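Local coordinates for prolyl 4-hydroxylase alpha subunit Fe(2+) 2OG dioxygenase domain-containing protein (Burkholderia ambifaria, PDB 3W20) that probably oxidises N-substituted L-amino acids as a 2-oxoglutarate-dependent, non-haem metal dioxygenase, with zinc occupying the metal site here, at residues A[33-43]-A[230-241]. Residues are numbered along the deposited sequence; the frame is centred on the assembly and turned at random.
Sequences DEADAIVMDIV and LKPQPGQLTLFQ
I38 and L239 trade both backbone bonds, I38 N to L239 O and L239 N to I38 O each 2.8 Å, fixing the antiparallel register where strand 37-41 pairs with 236-241, apparently extending a sheet of the double-stranded beta-helix (DSBH) fold toward strand 4-10. M40 and L237 form the next hydrogen-bonded pair; the short strand axes run at 162°. Beside I38, on the face packed against helix 23-31, the SE of selenomethionine M40 touches L239 CD1 at 3.8 Å; a bend at chi3 carries its terminal methyl away from the partner strand. I42 extends this apolar row; its side chain runs obliquely across that of L237, with I42 CG1 3.5 Å from L237 CB. The other face carries A37, V39, T238 and F240. The CG1 methyl of V39, placed by a chi1 of 179°, packs on the amide of Q236, with V39 CG1 to Q236 CD 3.7 Å, while its CG2 lies alongside T238. Polar grips close both ends. Q236 NE2 reaches the syn side of D41 OD1 at 2.9 Å, while its OE1 accepts from Q233 N, so both polar atoms of the amide are used, NE2 across the strands and OE1 back onto the type II turn Q233-Q236. Next to it, G235 O receives two backbone donors, I42 N tilted 23° from the carbonyl plane and V43 N in that plane on a lone pair, each at 3.0 Å. At the opposite end Q241 NE2 donates both to A35 O and, nearly in its own amide plane, to the anti side of D33 OD1. F240 points its ring away from A37 toward the zinc site, where it meets the metal ligand H246 edge-to-face. The second shell around Q241 is arginine-rich: R11 NH1 forms salt bridges with D33 OD1 and D36 OD1, and Q241 OE1 accepts from R199 NH2 and R176 NH2.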
loop_
_atom_site.group_PDB
_atom_site.type_symbol
_atom_site.label_atom_id
_atom_site.label_comp_id
_atom_site.label_asym_id
_atom_site.label_seq_id
_atom_site.Cartn_x
_atom_site.Cartn_y
_atom_site.Cartn_z
ATOM N N ASP A 33 7.539 -24.381 20.653
ATOM C CA ASP A 33 8.638 -25.175 20.177
ATOM C C ASP A 33 8.582 -26.627 20.641
ATOM O O ASP A 33 9.623 -27.244 20.914
ATOM C CB ASP A 33 10.037 -24.510 20.438
ATOM C CG ASP A 33 11.131 -25.045 19.572
ATOM O OD1 ASP A 33 10.918 -25.567 18.430
ATOM O OD2 ASP A 33 12.308 -25.019 20.048
ATOM N N GLU A 34 7.391 -27.198 20.701
ATOM C CA GLU A 34 7.213 -28.621 21.110
ATOM C C GLU A 34 6.999 -29.548 19.875
ATOM O O GLU A 34 6.879 -30.764 20.008
ATOM C CB GLU A 34 6.005 -28.749 22.033
ATOM C CG GLU A 34 6.331 -28.241 23.465
ATOM C CD GLU A 34 5.079 -27.949 24.286
ATOM O OE1 GLU A 34 3.977 -28.289 23.803
ATOM O OE2 GLU A 34 5.195 -27.386 25.414
ATOM N N ALA A 35 6.906 -28.956 18.706
ATOM C CA ALA A 35 6.785 -29.743 17.467
ATOM C C ALA A 35 7.420 -28.932 16.324
ATOM O O ALA A 35 7.476 -27.700 16.388
ATOM C CB ALA A 35 5.328 -29.983 17.162
ATOM N N ASP A 36 7.909 -29.617 15.280
ATOM C CA ASP A 36 8.348 -28.900 14.127
ATOM C C ASP A 36 7.232 -28.796 13.061
ATOM O O ASP A 36 7.163 -27.834 12.327
ATOM C CB ASP A 36 9.604 -29.594 13.625
ATOM C CG ASP A 36 10.675 -29.632 14.690
ATOM O OD1 ASP A 36 11.025 -28.538 15.152
ATOM O OD2 ASP A 36 11.035 -30.728 15.192
ATOM N N ALA A 37 6.420 -29.818 12.944
ATOM C CA ALA A 37 5.256 -29.810 12.061
ATOM C C ALA A 37 4.148 -30.629 12.640
ATOM O O ALA A 37 4.368 -31.580 13.409
ATOM C CB ALA A 37 5.609 -30.325 10.655
ATOM N N ILE A 38 2.946 -30.257 12.290
ATOM C CA ILE A 38 1.712 -30.973 12.697
ATOM C C ILE A 38 0.834 -31.067 11.465
ATOM O O ILE A 38 0.547 -30.055 10.753
ATOM C CB ILE A 38 0.976 -30.270 13.817
ATOM C CG1 ILE A 38 1.910 -30.151 15.049
ATOM C CG2 ILE A 38 -0.246 -31.133 14.291
ATOM C CD1 ILE A 38 1.214 -29.492 16.274
ATOM N N VAL A 39 0.372 -32.294 11.204
ATOM C CA VAL A 39 -0.561 -32.504 10.093
ATOM C C VAL A 39 -1.913 -32.972 10.617
ATOM O O VAL A 39 -1.976 -33.959 11.365
ATOM C CB VAL A 39 -0.020 -33.519 9.080
ATOM C CG1 VAL A 39 -1.079 -33.682 7.973
ATOM C CG2 VAL A 39 1.288 -33.007 8.454
HETATM N N MSE A 40 -3.004 -32.279 10.270
HETATM C CA MSE A 40 -4.316 -32.525 10.891
HETATM C C MSE A 40 -5.386 -32.812 9.825
HETATM O O MSE A 40 -5.405 -32.217 8.777
HETATM C CB MSE A 40 -4.774 -31.215 11.629
HETATM C CG MSE A 40 -3.663 -30.699 12.549
HETATM SE SE MSE A 40 -4.364 -29.123 13.540
HETATM C CE MSE A 40 -5.771 -30.033 14.531
ATOM N N ASP A 41 -6.283 -33.761 10.113
ATOM C CA ASP A 41 -7.349 -34.139 9.197
ATOM C C ASP A 41 -8.540 -33.246 9.477
ATOM O O ASP A 41 -9.289 -33.446 10.406
ATOM C CB ASP A 41 -7.738 -35.604 9.430
ATOM C CG ASP A 41 -6.668 -36.566 9.028
ATOM O OD1 ASP A 41 -5.559 -36.165 8.630
ATOM O OD2 ASP A 41 -6.926 -37.777 9.100
ATOM N N ILE A 42 -8.696 -32.219 8.658
ATOM C CA ILE A 42 -9.673 -31.174 8.909
ATOM C C ILE A 42 -10.932 -31.401 8.095
ATOM O O ILE A 42 -12.043 -31.353 8.647
ATOM C CB ILE A 42 -9.104 -29.783 8.532
ATOM C CG1 ILE A 42 -7.845 -29.466 9.385
ATOM C CG2 ILE A 42 -10.184 -28.721 8.696
ATOM C CD1 ILE A 42 -8.105 -29.649 10.881
ATOM N N VAL A 43 -10.773 -31.591 6.799
ATOM C CA VAL A 43 -11.958 -31.537 5.924
ATOM C C VAL A 43 -12.283 -32.946 5.401
ATOM O O VAL A 43 -11.397 -33.610 4.805
ATOM C CB VAL A 43 -11.724 -30.664 4.694
ATOM C CG1 VAL A 43 -13.002 -30.633 3.819
ATOM C CG2 VAL A 43 -11.307 -29.253 5.088
ATOM N N LEU A 230 7.003 -34.931 4.332
ATOM C CA LEU A 230 5.581 -34.902 4.579
ATOM C C LEU A 230 4.869 -35.098 3.225
ATOM O O LEU A 230 5.412 -34.647 2.219
ATOM C CB LEU A 230 5.219 -33.479 5.060
ATOM C CG LEU A 230 5.751 -33.016 6.411
ATOM C CD1 LEU A 230 5.248 -31.618 6.716
ATOM C CD2 LEU A 230 5.231 -33.987 7.454
ATOM N N LYS A 231 3.762 -35.837 3.213
ATOM C CA LYS A 231 2.947 -35.974 2.008
ATOM C C LYS A 231 1.517 -35.654 2.413
ATOM O O LYS A 231 0.693 -36.563 2.628
ATOM C CB LYS A 231 2.987 -37.441 1.491
ATOM C CG LYS A 231 4.341 -38.017 1.075
ATOM C CD LYS A 231 4.885 -37.442 -0.219
ATOM C CE LYS A 231 5.930 -38.414 -0.830
ATOM N NZ LYS A 231 6.541 -37.943 -2.097
ATOM N N PRO A 232 1.194 -34.376 2.607
ATOM C CA PRO A 232 -0.148 -34.025 3.088
ATOM C C PRO A 232 -1.174 -34.407 1.970
ATOM O O PRO A 232 -0.889 -34.215 0.761
ATOM C CB PRO A 232 -0.077 -32.495 3.296
ATOM C CG PRO A 232 1.352 -32.151 3.277
ATOM C CD PRO A 232 2.062 -33.203 2.430
ATOM N N GLN A 233 -2.309 -34.910 2.391
ATOM C CA GLN A 233 -3.355 -35.393 1.475
ATOM C C GLN A 233 -4.481 -34.393 1.413
ATOM O O GLN A 233 -4.705 -33.616 2.346
ATOM C CB GLN A 233 -3.891 -36.736 1.978
ATOM C CG GLN A 233 -2.776 -37.804 2.098
ATOM C CD GLN A 233 -2.160 -38.064 0.732
ATOM O OE1 GLN A 233 -0.962 -37.834 0.464
ATOM N NE2 GLN A 233 -3.004 -38.478 -0.177
ATOM N N PRO A 234 -5.267 -34.437 0.317
ATOM C CA PRO A 234 -6.544 -33.676 0.390
ATOM C C PRO A 234 -7.302 -33.752 1.724
ATOM O O PRO A 234 -7.554 -34.841 2.273
ATOM C CB PRO A 234 -7.378 -34.244 -0.804
ATOM C CG PRO A 234 -6.303 -34.664 -1.759
ATOM C CD PRO A 234 -5.155 -35.220 -0.934
ATOM N N GLY A 235 -7.600 -32.558 2.294
ATOM C CA GLY A 235 -8.400 -32.440 3.509
ATOM C C GLY A 235 -7.472 -32.235 4.711
ATOM O O GLY A 235 -7.925 -31.881 5.797
ATOM N N GLN A 236 -6.176 -32.449 4.509
ATOM C CA GLN A 236 -5.182 -32.262 5.625
ATOM C C GLN A 236 -4.650 -30.817 5.697
ATOM O O GLN A 236 -4.347 -30.219 4.683
ATOM C CB GLN A 236 -4.039 -33.305 5.613
ATOM C CG GLN A 236 -4.515 -34.758 5.769
ATOM C CD GLN A 236 -3.328 -35.733 5.837
ATOM O OE1 GLN A 236 -2.381 -35.643 5.067
ATOM N NE2 GLN A 236 -3.370 -36.622 6.813
ATOM N N LEU A 237 -4.519 -30.318 6.931
ATOM C CA LEU A 237 -3.930 -28.995 7.186
ATOM C C LEU A 237 -2.533 -29.290 7.725
ATOM O O LEU A 237 -2.396 -30.035 8.688
ATOM C CB LEU A 237 -4.714 -28.330 8.300
ATOM C CG LEU A 237 -4.152 -26.973 8.794
ATOM C CD1 LEU A 237 -4.118 -25.886 7.690
ATOM C CD2 LEU A 237 -5.050 -26.540 9.970
ATOM N N THR A 238 -1.530 -28.670 7.113
ATOM C CA THR A 238 -0.175 -28.828 7.573
ATOM C C THR A 238 0.257 -27.501 8.256
ATOM O O THR A 238 0.156 -26.458 7.604
ATOM C CB THR A 238 0.709 -29.090 6.377
ATOM O OG1 THR A 238 0.286 -30.348 5.820
ATOM C CG2 THR A 238 2.167 -29.327 6.811
ATOM N N LEU A 239 0.725 -27.588 9.498
ATOM C CA LEU A 239 1.141 -26.427 10.283
ATOM C C LEU A 239 2.620 -26.675 10.616
ATOM O O LEU A 239 2.988 -27.824 10.995
ATOM C CB LEU A 239 0.333 -26.353 11.526
ATOM C CG LEU A 239 -1.193 -26.215 11.327
ATOM C CD1 LEU A 239 -1.832 -26.463 12.671
ATOM C CD2 LEU A 239 -1.358 -24.760 10.912
ATOM N N PHE A 240 3.503 -25.723 10.299
ATOM C CA PHE A 240 4.874 -25.976 10.537
ATOM C C PHE A 240 5.652 -24.716 10.851
ATOM O O PHE A 240 5.187 -23.596 10.567
ATOM C CB PHE A 240 5.580 -26.621 9.293
ATOM C CG PHE A 240 5.549 -25.759 8.059
ATOM C CD1 PHE A 240 6.715 -25.138 7.575
ATOM C CD2 PHE A 240 4.355 -25.620 7.330
ATOM C CE1 PHE A 240 6.653 -24.325 6.412
ATOM C CE2 PHE A 240 4.292 -24.811 6.184
ATOM C CZ PHE A 240 5.433 -24.192 5.704
ATOM N N GLN A 241 6.852 -24.927 11.410
ATOM C CA GLN A 241 7.693 -23.739 11.716
ATOM C C GLN A 241 8.350 -23.269 10.430
ATOM O O GLN A 241 9.280 -23.935 9.850
ATOM C CB GLN A 241 8.714 -24.025 12.841
ATOM C CG GLN A 241 8.025 -24.330 14.130
ATOM C CD GLN A 241 9.005 -24.208 15.320
ATOM O OE1 GLN A 241 9.789 -23.250 15.368
ATOM N NE2 GLN A 241 8.977 -25.132 16.241
#